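Local atomic coordinates of alcohol oxidase (Myceliophthora thermophila, PDB entry 6F74), a protein that binds FAD and probably acts as a flavin-dependent oxidase of the vanillyl-alcohol oxidase (VAO) type, passing electrons from its substrate to oxygen. Residues Y188-N192 with L261-I265; P234-G238 with V297-H301; P292-I296 with F576-V582. One frame throughout, in Å; residues are numbered along the deposited sequence.

The contacts follow the FAD-binding half of the VAO fold from a surface loop inward. Contact 1 (188-192 with 261-265) ties a loop to strand 260-266, about 10 Å from FAD at the side chain of Gln-264. Contact 2 (234-238 with 297-301) lies next to it, centres about 12 Å apart, because strands 260-266 and 296-306 are sheet neighbours, Gln-264 O lying 2.9 Å from Leu-298 N. Contact 3 (292-296 with 576-582) runs straight into contact 2, Ile-296 preceding Val-297, centres about 15 Å apart. Its Gly-295 CA packs 3.6 Å from Ile-265 CG2 of contact 1, centres about 21 Å apart. Contact 2 hydrogen-bonds FAD and contact 3 packs against it.

Contact 1. Residues Y188-N192 with L261-I265; sequences YTSAN and LEAQI
A loop is pinned to the antiparallel sheet of the FAD-binding domain by one carboxylate. Segment 188-192, irregular and lying between strands 179-185 and 203-208, passes strand 260-266, with CA 188 to 192 running 46° from CA 261 to 264 and Ser-190 CA nearest Glu-262 CA at 7.6 Å. Glu-262 suits this place because, with chi1 p, chi2 t and chi3 53°, it reaches the loop and offers two acceptor oxygens. OE1 accepts from Tyr-188 OH and Ser-190 OG, each at 2.6 Å, and from Asn-276; OE2 accepts from Ala-191 N at 2.9 Å. Ser-190 OG (chi1 t) also accepts from Asn-192 N at 3.2 Å, forming an ST turn. Asn-192, chi1 p, directs its amide to Asn-276 and Glu-279. Tyr-188, chi1 t, sets its ring over Leu-261 (chi1 m, chi2 t), while small Ala-191 sits by Gln-264, whose NE2 is hydrogen-bonded to Thr-274 OG1. In this CH-pi contact Leu-261 CD1 lies 3.8 Å from the Tyr-188 ring centroid, 13° off the normal.

Contact 2. Residues P234-G238 with V297-H301; sequences PGAIG and VLSQH. With FAD (flavin-adenine dinucleotide), chain I.
Residues 234-238 form an irregular loop ending with Gly-238 as N-cap of helix 239-242, whereas 297-301 is part of strand 296-306 interrupted by a classic beta bulge, Leu-298 and Ser-299 both facing Gln-264. The closest CA pair is Ile-237 and Gln-300, 6.5 Å apart. Ile-237 (chi1 p, chi2 t) fills the gap: its CD1 lies 4.0 Å from Val-297 CG1 and 3.7 Å from Leu-298 O, and its CG2 is 3.5 Å from Gln-300 OE1. Gln-300, chi1 m and chi2 t, extends its amide to a water that donates to its OE1 (2.9 Å) and to Ala-236 O (2.7 Å). A CB at 238 would clash with FAD N7A. Gly-235 N donates to FAD O1P at 2.8 Å. Val-297 reads the adenine edge through its backbone, N to FAD N1A and O from FAD N6A, both 2.9 Å. Apolar packing and one water bridge thus join loop and strand, while main-chain atoms bind the cofactor, a mode undemanding of the side chain at 297 but favouring glycine at 235 and 238.

Contact 3. Residues P292-I296 with F576-V582; sequences PGYGI and FFCRTCV. With FAD (flavin-adenine dinucleotide), chain I.
Phe-576, Pro-292 and Tyr-294 contribute the greatest buried areas where loop 292-296 meets 576-582, a loop of the berberine-like region. Gly-293 CA approaches Phe-576 CA to 4.8 Å; Pro-292 CA lies 6.3 Å from Cys-581 CA. Phe-576, chi1 m, lays one ring face against Gly-295, CE2 being 3.5 Å from Gly-295 CA, and its CE1 meets Ile-296 CG1 at 3.7 Å. The backbone at 293 (phi 106°, psi 18°) calls for glycine: a CB would jam against the preceding carbonyl O. The rigid Pro-292 ring rests on the Cys-578–Cys-581 disulfide, which closes a type II turn; Pro-292 CD is 3.7 Å from Cys-581 SG. A water 2.5 Å from Pro-292 O accepts from Val-582 N (2.9 Å), bridging the loops. Pro-292 CG lies 3.4 Å from FAD O3B. Tyr-294, chi1 m, brings OH to 3.2 Å from Val-582 CG2; an aromatic with a polar tip suits this place, its OH hydrogen-bonded to Gly-290 O while the ring packs between helices 281-287 and 560-570, just before strand 296-306 begins.

Contact 1. Residues Y188-N192 with L261-I265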
loop_
_atom_site.group_PDB
_atom_site.type_symbol
_atom_site.label_atom_id
_atom_site.label_comp_id
_atom_site.label_asym_id
_atom_site.label_seq_id
_atom_site.Cartn_x
_atom_site.Cartn_y
_atom_site.Cartn_z
ATOM N N TYR A 188 18.416 -20.570 -0.987
ATOM C CA TYR A 188 18.880 -19.177 -0.906
ATOM C C TYR A 188 20.405 -19.075 -0.930
ATOM O O TYR A 188 21.077 -19.690 -0.110
ATOM C CB TYR A 188 18.356 -18.560 0.382
ATOM C CG TYR A 188 18.950 -17.236 0.806
ATOM C CD1 TYR A 188 19.056 -16.161 -0.068
ATOM C CD2 TYR A 188 19.368 -17.055 2.122
ATOM C CE1 TYR A 188 19.580 -14.945 0.350
ATOM C CE2 TYR A 188 19.888 -15.849 2.553
ATOM C CZ TYR A 188 19.994 -14.807 1.683
ATOM O OH TYR A 188 20.532 -13.628 2.152
ATOM N N THR A 189 20.905 -18.252 -1.854
ATOM C CA THR A 189 22.334 -17.992 -2.051
ATOM C C THR A 189 22.531 -16.483 -1.970
ATOM O O THR A 189 22.035 -15.736 -2.796
ATOM C CB THR A 189 22.822 -18.522 -3.410
ATOM O OG1 THR A 189 22.469 -19.890 -3.510
ATOM C CG2 THR A 189 24.354 -18.385 -3.557
ATOM N N SER A 190 23.251 -16.059 -0.932
ATOM C CA SER A 190 23.421 -14.661 -0.596
ATOM C C SER A 190 24.603 -14.079 -1.368
ATOM O O SER A 190 25.637 -14.735 -1.530
ATOM C CB SER A 190 23.635 -14.494 0.911
ATOM O OG SER A 190 24.152 -13.201 1.216
ATOM N N ALA A 191 24.450 -12.818 -1.772
ATOM C CA ALA A 191 25.501 -12.047 -2.413
ATOM C C ALA A 191 26.782 -11.930 -1.593
ATOM O O ALA A 191 27.858 -11.798 -2.175
ATOM C CB ALA A 191 24.978 -10.658 -2.776
ATOM N N ASN A 192 26.685 -11.957 -0.265
ATOM C CA ASN A 192 27.888 -11.927 0.611
ATOM C C ASN A 192 28.040 -13.178 1.461
ATOM O O ASN A 192 28.768 -13.175 2.453
ATOM C CB ASN A 192 27.901 -10.664 1.492
ATOM C CG ASN A 192 26.685 -10.557 2.417
ATOM O OD1 ASN A 192 25.949 -11.528 2.632
ATOM N ND2 ASN A 192 26.463 -9.351 2.963
ATOM N N LEU A 261 15.280 -11.163 2.589
ATOM C CA LEU A 261 16.514 -11.781 3.083
ATOM C C LEU A 261 17.727 -10.878 2.941
ATOM O O LEU A 261 18.639 -10.912 3.781
ATOM C CB LEU A 261 16.772 -13.058 2.311
ATOM C CG LEU A 261 15.766 -14.173 2.592
ATOM C CD1 LEU A 261 15.816 -15.212 1.481
ATOM C CD2 LEU A 261 16.022 -14.774 3.992
ATOM N N GLU A 262 17.750 -10.118 1.849
ATOM C CA GLU A 262 18.767 -9.120 1.577
ATOM C C GLU A 262 18.325 -8.205 0.457
ATOM O O GLU A 262 17.304 -8.469 -0.206
ATOM C CB GLU A 262 20.114 -9.778 1.212
ATOM C CG GLU A 262 20.174 -10.605 -0.042
ATOM C CD GLU A 262 21.514 -11.305 -0.180
ATOM O OE1 GLU A 262 21.922 -11.998 0.762
ATOM O OE2 GLU A 262 22.195 -11.128 -1.224
ATOM N N ALA A 263 19.094 -7.130 0.260
ATOM C CA ALA A 263 18.841 -6.171 -0.808
ATOM C C ALA A 263 20.166 -5.596 -1.331
ATOM O O ALA A 263 21.155 -5.550 -0.610
ATOM C CB ALA A 263 17.936 -5.046 -0.302
ATOM N N GLN A 264 20.147 -5.150 -2.580
ATOM C CA GLN A 264 21.162 -4.263 -3.106
ATOM C C GLN A 264 20.501 -2.895 -3.152
ATOM O O GLN A 264 19.362 -2.770 -3.597
ATOM C CB GLN A 264 21.590 -4.684 -4.503
ATOM C CG GLN A 264 22.332 -6.023 -4.603
ATOM C CD GLN A 264 23.639 -6.003 -3.876
ATOM O OE1 GLN A 264 24.474 -5.138 -4.098
ATOM N NE2 GLN A 264 23.834 -6.959 -2.994
ATOM N N ILE A 265 21.226 -1.894 -2.644
ATOM C CA ILE A 265 20.714 -0.557 -2.471
ATOM C C ILE A 265 21.779 0.450 -2.863
ATOM O O ILE A 265 22.927 0.341 -2.404
ATOM C CB ILE A 265 20.311 -0.288 -1.008
ATOM C CG1 ILE A 265 19.245 -1.297 -0.550
ATOM C CG2 ILE A 265 19.749 1.118 -0.871
ATOM C CD1 ILE A 265 18.856 -1.198 0.908
#

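Contact 2. Residues P234-G238 with V297-H301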
loop_
_atom_site.group_PDB
_atom_site.type_symbol
_atom_site.label_atom_id
_atom_site.label_comp_id
_atom_site.label_asym_id
_atom_site.label_seq_id
_atom_site.Cartn_x
_atom_site.Cartn_y
_atom_site.Cartn_z
ATOM N N PRO A 234 0.951 -3.815 -7.763
ATOM C CA PRO A 234 1.946 -3.066 -7.003
ATOM C C PRO A 234 3.352 -3.623 -7.099
ATOM O O PRO A 234 3.528 -4.798 -7.357
ATOM C CB PRO A 234 1.428 -3.166 -5.583
ATOM C CG PRO A 234 -0.032 -3.254 -5.748
ATOM C CD PRO A 234 -0.194 -4.160 -6.923
ATOM N N GLY A 235 4.330 -2.767 -6.853
ATOM C CA GLY A 235 5.756 -3.133 -6.891
ATOM C C GLY A 235 6.108 -4.143 -5.832
ATOM O O GLY A 235 5.502 -4.142 -4.729
ATOM N N ALA A 236 7.051 -5.029 -6.164
ATOM C CA ALA A 236 7.500 -6.064 -5.238
ATOM C C ALA A 236 8.545 -5.569 -4.249
ATOM O O ALA A 236 8.620 -6.116 -3.151
ATOM C CB ALA A 236 8.055 -7.255 -5.997
ATOM N N ILE A 237 9.350 -4.564 -4.608
ATOM C CA ILE A 237 10.508 -4.207 -3.783
ATOM C C ILE A 237 10.558 -2.757 -3.278
ATOM O O ILE A 237 11.598 -2.347 -2.742
ATOM C CB ILE A 237 11.857 -4.611 -4.458
ATOM C CG1 ILE A 237 12.203 -3.733 -5.666
ATOM C CG2 ILE A 237 11.796 -6.074 -4.854
ATOM C CD1 ILE A 237 13.610 -3.969 -6.172
ATOM N N GLY A 238 9.449 -2.010 -3.352
ATOM C CA GLY A 238 9.454 -0.586 -3.001
ATOM C C GLY A 238 8.681 -0.349 -1.719
ATOM O O GLY A 238 9.075 -0.804 -0.644
ATOM N N VAL A 297 16.273 1.036 -3.738
ATOM C CA VAL A 297 16.309 -0.418 -3.709
ATOM C C VAL A 297 16.367 -0.951 -5.149
ATOM O O VAL A 297 15.429 -0.786 -5.942
ATOM C CB VAL A 297 15.142 -1.023 -2.926
ATOM C CG1 VAL A 297 15.285 -2.538 -2.853
ATOM C CG2 VAL A 297 15.072 -0.433 -1.520
ATOM N N LEU A 298 17.504 -1.572 -5.471
ATOM C CA LEU A 298 17.753 -2.116 -6.803
ATOM C C LEU A 298 17.259 -3.536 -6.939
ATOM O O LEU A 298 16.837 -3.954 -8.022
ATOM C CB LEU A 298 19.254 -2.088 -7.120
ATOM C CG LEU A 298 19.968 -0.744 -6.960
ATOM C CD1 LEU A 298 21.424 -0.886 -7.284
ATOM C CD2 LEU A 298 19.254 0.357 -7.725
ATOM N N SER A 299 17.392 -4.311 -5.874
ATOM C CA SER A 299 16.993 -5.709 -5.906
ATOM C C SER A 299 16.721 -6.187 -4.491
ATOM O O SER A 299 17.243 -5.630 -3.532
ATOM C CB SER A 299 18.107 -6.550 -6.533
ATOM O OG SER A 299 19.125 -6.769 -5.582
ATOM N N GLN A 300 15.914 -7.230 -4.362
ATOM C CA GLN A 300 15.814 -7.953 -3.091
ATOM C C GLN A 300 15.794 -9.443 -3.384
ATOM O O GLN A 300 15.441 -9.904 -4.485
ATOM C CB GLN A 300 14.554 -7.575 -2.273
ATOM C CG GLN A 300 14.522 -6.130 -1.719
ATOM C CD GLN A 300 13.195 -5.734 -1.040
ATOM O OE1 GLN A 300 12.148 -6.303 -1.339
ATOM N NE2 GLN A 300 13.253 -4.783 -0.106
ATOM N N HIS A 301 16.205 -10.196 -2.377
ATOM C CA HIS A 301 15.955 -11.619 -2.337
ATOM C C HIS A 301 14.834 -11.842 -1.316
ATOM O O HIS A 301 14.915 -11.301 -0.214
ATOM C CB HIS A 301 17.195 -12.367 -1.872
ATOM C CG HIS A 301 18.306 -12.420 -2.870
ATOM N ND1 HIS A 301 18.890 -11.298 -3.425
ATOM C CD2 HIS A 301 19.000 -13.480 -3.341
ATOM C CE1 HIS A 301 19.890 -11.671 -4.218
ATOM N NE2 HIS A 301 19.971 -12.993 -4.193
HETATM P PA FAD I . 5.232 3.585 -5.610
HETATM O O1A FAD I . 4.187 4.697 -5.628
HETATM O O2A FAD I . 5.999 3.370 -6.877
HETATM O O5B FAD I . 6.219 3.896 -4.416
HETATM C C5B FAD I . 5.735 3.882 -3.102
HETATM C C4B FAD I . 6.780 4.493 -2.186
HETATM O O4B FAD I . 7.913 3.642 -2.232
HETATM C C3B FAD I . 7.288 5.860 -2.569
HETATM O O3B FAD I . 7.709 6.511 -1.365
HETATM C C2B FAD I . 8.528 5.586 -3.384
HETATM O O2B FAD I . 9.557 6.578 -3.282
HETATM C C1B FAD I . 9.046 4.326 -2.745
HETATM N N9A FAD I . 9.765 3.400 -3.627
HETATM C C8A FAD I . 9.240 2.665 -4.617
HETATM N N7A FAD I . 10.182 1.894 -5.194
HETATM C C5A FAD I . 11.320 2.137 -4.551
HETATM C C6A FAD I . 12.685 1.626 -4.676
HETATM N N6A FAD I . 12.918 0.702 -5.635
HETATM N N1A FAD I . 13.623 2.126 -3.828
HETATM C C2A FAD I . 13.307 3.058 -2.891
HETATM N N3A FAD I . 12.056 3.555 -2.709
HETATM C C4A FAD I . 11.048 3.121 -3.509
HETATM N N1 FAD I . -0.747 -3.151 -0.178
HETATM C C2 FAD I . -0.889 -4.296 0.527
HETATM O O2 FAD I . -0.239 -4.432 1.595
HETATM N N3 FAD I . -1.680 -5.303 0.107
HETATM C C4 FAD I . -2.410 -5.226 -1.020
HETATM O O4 FAD I . -3.157 -6.153 -1.396
HETATM C C4X FAD I . -2.327 -4.000 -1.840
HETATM N N5 FAD I . -3.042 -3.861 -2.975
HETATM C C5X FAD I . -2.939 -2.727 -3.712
HETATM C C6 FAD I . -3.670 -2.609 -4.893
HETATM C C7 FAD I . -3.585 -1.481 -5.690
HETATM C C7M FAD I . -4.462 -1.509 -6.918
HETATM C C8 FAD I . -2.679 -0.367 -5.290
HETATM C C8M FAD I . -2.490 0.887 -6.132
HETATM C C9 FAD I . -1.966 -0.470 -4.100
HETATM C C9A FAD I . -2.042 -1.611 -3.283
HETATM N N10 FAD I . -1.303 -1.765 -2.078
HETATM C C10 FAD I . -1.434 -2.946 -1.336
HETATM C "C1'" FAD I . -0.455 -0.689 -1.514
HETATM C "C2'" FAD I . 1.021 -0.710 -1.738
HETATM O "O2'" FAD I . 1.583 -1.593 -0.769
HETATM C "C3'" FAD I . 1.590 0.693 -1.497
HETATM O "O3'" FAD I . 0.874 1.690 -2.247
HETATM C "C4'" FAD I . 3.075 0.765 -1.824
HETATM O "O4'" FAD I . 3.556 2.089 -1.571
HETATM C "C5'" FAD I . 3.344 0.367 -3.267
HETATM O "O5'" FAD I . 4.731 0.430 -3.548
HETATM P P FAD I . 5.064 0.741 -5.064
HETATM O O1P FAD I . 4.266 -0.166 -5.958
HETATM O O2P FAD I . 6.553 0.768 -5.166
HETATM O O3P FAD I . 4.447 2.233 -5.179
HETATM O O HOH W 1 9.676 -7.881 -1.355
#

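Contact 3. Residues P292-I296 with F576-V582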
loop_
_atom_site.group_PDB
_atom_site.type_symbol
_atom_site.label_atom_id
_atom_site.label_comp_id
_atom_site.label_asym_id
_atom_site.label_seq_id
_atom_site.Cartn_x
_atom_site.Cartn_y
_atom_site.Cartn_z
ATOM N N PRO A 292 9.918 3.923 3.128
ATOM C CA PRO A 292 10.861 4.298 2.085
ATOM C C PRO A 292 11.799 5.392 2.512
ATOM O O PRO A 292 11.583 6.039 3.538
ATOM C CB PRO A 292 9.960 4.782 0.946
ATOM C CG PRO A 292 8.556 4.862 1.516
ATOM C CD PRO A 292 8.650 4.646 2.975
ATOM N N GLY A 293 12.837 5.584 1.708
ATOM C CA GLY A 293 13.686 6.785 1.779
ATOM C C GLY A 293 15.054 6.614 2.389
ATOM O O GLY A 293 15.654 7.603 2.814
ATOM N N TYR A 294 15.528 5.370 2.480
ATOM C CA TYR A 294 16.853 5.077 3.044
ATOM C C TYR A 294 17.909 4.947 1.953
ATOM O O TYR A 294 19.086 5.192 2.191
ATOM C CB TYR A 294 16.821 3.839 3.934
ATOM C CG TYR A 294 15.836 3.959 5.063
ATOM C CD1 TYR A 294 16.182 4.599 6.251
ATOM C CD2 TYR A 294 14.543 3.459 4.939
ATOM C CE1 TYR A 294 15.282 4.720 7.284
ATOM C CE2 TYR A 294 13.626 3.586 5.967
ATOM C CZ TYR A 294 13.997 4.196 7.143
ATOM O OH TYR A 294 13.094 4.295 8.175
ATOM N N GLY A 295 17.454 4.649 0.738
ATOM C CA GLY A 295 18.330 4.384 -0.408
ATOM C C GLY A 295 17.436 3.902 -1.522
ATOM O O GLY A 295 16.243 3.672 -1.283
ATOM N N ILE A 296 17.981 3.780 -2.733
ATOM C CA ILE A 296 17.222 3.274 -3.881
ATOM C C ILE A 296 17.381 1.757 -3.944
ATOM O O ILE A 296 18.479 1.255 -4.207
ATOM C CB ILE A 296 17.708 3.878 -5.219
ATOM C CG1 ILE A 296 17.683 5.402 -5.186
ATOM C CG2 ILE A 296 16.835 3.393 -6.379
ATOM C CD1 ILE A 296 18.662 6.027 -6.157
ATOM N N PHE A 576 16.267 11.489 -0.466
ATOM C CA PHE A 576 15.119 10.663 -0.737
ATOM C C PHE A 576 13.889 11.027 0.068
ATOM O O PHE A 576 13.049 10.157 0.347
ATOM C CB PHE A 576 15.495 9.196 -0.529
ATOM C CG PHE A 576 16.727 8.771 -1.280
ATOM C CD1 PHE A 576 16.820 8.983 -2.638
ATOM C CD2 PHE A 576 17.756 8.111 -0.641
ATOM C CE1 PHE A 576 17.947 8.568 -3.350
ATOM C CE2 PHE A 576 18.896 7.725 -1.331
ATOM C CZ PHE A 576 18.983 7.938 -2.698
ATOM N N PHE A 577 13.755 12.312 0.399
ATOM C CA PHE A 577 12.594 12.822 1.117
ATOM C C PHE A 577 11.307 12.268 0.548
ATOM O O PHE A 577 11.115 12.276 -0.662
ATOM C CB PHE A 577 12.493 14.346 1.081
ATOM C CG PHE A 577 11.240 14.874 1.723
ATOM C CD1 PHE A 577 11.188 15.098 3.111
ATOM C CD2 PHE A 577 10.097 15.074 0.985
ATOM C CE1 PHE A 577 10.038 15.549 3.717
ATOM C CE2 PHE A 577 8.929 15.511 1.589
ATOM C CZ PHE A 577 8.902 15.738 2.960
ATOM N N CYS A 578 10.456 11.751 1.419
ATOM C CA CYS A 578 9.069 11.540 1.067
ATOM C C CYS A 578 8.167 11.879 2.240
ATOM O O CYS A 578 8.575 11.843 3.415
ATOM C CB CYS A 578 8.786 10.139 0.495
ATOM S SG CYS A 578 9.666 8.782 1.296
ATOM N N ARG A 579 6.957 12.276 1.873
ATOM C CA ARG A 579 5.898 12.698 2.796
ATOM C C ARG A 579 5.571 11.591 3.822
ATOM O O ARG A 579 5.307 10.485 3.422
ATOM C CB ARG A 579 4.655 12.991 1.933
ATOM C CG ARG A 579 3.630 13.751 2.678
ATOM C CD ARG A 579 2.416 14.090 1.837
ATOM N NE ARG A 579 1.367 14.363 2.821
ATOM C CZ ARG A 579 0.547 13.451 3.347
ATOM N NH1 ARG A 579 0.544 12.158 2.949
ATOM N NH2 ARG A 579 -0.303 13.848 4.268
ATOM N N THR A 580 5.604 11.915 5.116
ATOM C CA THR A 580 5.405 10.959 6.223
ATOM C C THR A 580 6.536 9.943 6.414
ATOM O O THR A 580 6.499 9.186 7.390
ATOM C CB THR A 580 4.081 10.118 6.162
ATOM O OG1 THR A 580 4.159 9.083 5.170
ATOM C CG2 THR A 580 2.849 10.981 5.954
ATOM N N CYS A 581 7.522 9.903 5.519
ATOM C CA CYS A 581 8.617 8.945 5.635
ATOM C C CYS A 581 9.455 9.332 6.840
ATOM O O CYS A 581 9.333 10.451 7.386
ATOM C CB CYS A 581 9.458 8.870 4.344
ATOM S SG CYS A 581 8.482 8.358 2.912
ATOM N N VAL A 582 10.258 8.383 7.305
ATOM C CA VAL A 582 11.048 8.614 8.509
ATOM C C VAL A 582 11.951 9.835 8.258
ATOM O O VAL A 582 12.631 9.917 7.204
ATOM C CB VAL A 582 11.872 7.364 8.860
ATOM C CG1 VAL A 582 12.939 7.680 9.885
ATOM C CG2 VAL A 582 10.937 6.261 9.366
HETATM P PA FAD I . 5.232 3.585 -5.610
HETATM O O1A FAD I . 4.187 4.697 -5.628
HETATM O O2A FAD I . 5.999 3.370 -6.877
HETATM O O5B FAD I . 6.219 3.896 -4.416
HETATM C C5B FAD I . 5.735 3.882 -3.102
HETATM C C4B FAD I . 6.780 4.493 -2.186
HETATM O O4B FAD I . 7.913 3.642 -2.232
HETATM C C3B FAD I . 7.288 5.860 -2.569
HETATM O O3B FAD I . 7.709 6.511 -1.365
HETATM C C2B FAD I . 8.528 5.586 -3.384
HETATM O O2B FAD I . 9.557 6.578 -3.282
HETATM C C1B FAD I . 9.046 4.326 -2.745
HETATM N N9A FAD I . 9.765 3.400 -3.627
HETATM C C8A FAD I . 9.240 2.665 -4.617
HETATM N N7A FAD I . 10.182 1.894 -5.194
HETATM C C5A FAD I . 11.320 2.137 -4.551
HETATM C C6A FAD I . 12.685 1.626 -4.676
HETATM N N6A FAD I . 12.918 0.702 -5.635
HETATM N N1A FAD I . 13.623 2.126 -3.828
HETATM C C2A FAD I . 13.307 3.058 -2.891
HETATM N N3A FAD I . 12.056 3.555 -2.709
HETATM C C4A FAD I . 11.048 3.121 -3.509
HETATM N N1 FAD I . -0.747 -3.151 -0.178
HETATM C C2 FAD I . -0.889 -4.296 0.527
HETATM O O2 FAD I . -0.239 -4.432 1.595
HETATM N N3 FAD I . -1.680 -5.303 0.107
HETATM C C4 FAD I . -2.410 -5.226 -1.020
HETATM O O4 FAD I . -3.157 -6.153 -1.396
HETATM C C4X FAD I . -2.327 -4.000 -1.840
HETATM N N5 FAD I . -3.042 -3.861 -2.975
HETATM C C5X FAD I . -2.939 -2.727 -3.712
HETATM C C6 FAD I . -3.670 -2.609 -4.893
HETATM C C7 FAD I . -3.585 -1.481 -5.690
HETATM C C7M FAD I . -4.462 -1.509 -6.918
HETATM C C8 FAD I . -2.679 -0.367 -5.290
HETATM C C8M FAD I . -2.490 0.887 -6.132
HETATM C C9 FAD I . -1.966 -0.470 -4.100
HETATM C C9A FAD I . -2.042 -1.611 -3.283
HETATM N N10 FAD I . -1.303 -1.765 -2.078
HETATM C C10 FAD I . -1.434 -2.946 -1.336
HETATM C "C1'" FAD I . -0.455 -0.689 -1.514
HETATM C "C2'" FAD I . 1.021 -0.710 -1.738
HETATM O "O2'" FAD I . 1.583 -1.593 -0.769
HETATM C "C3'" FAD I . 1.590 0.693 -1.497
HETATM O "O3'" FAD I . 0.874 1.690 -2.247
HETATM C "C4'" FAD I . 3.075 0.765 -1.824
HETATM O "O4'" FAD I . 3.556 2.089 -1.571
HETATM C "C5'" FAD I . 3.344 0.367 -3.267
HETATM O "O5'" FAD I . 4.731 0.430 -3.548
HETATM P P FAD I . 5.064 0.741 -5.064
HETATM O O1P FAD I . 4.266 -0.166 -5.958
HETATM O O2P FAD I . 6.553 0.768 -5.166
HETATM O O3P FAD I . 4.447 2.233 -5.179
HETATM O O HOH W 2 12.886 8.331 5.070
HETATM O O HOH W 3 10.377 6.009 5.726
#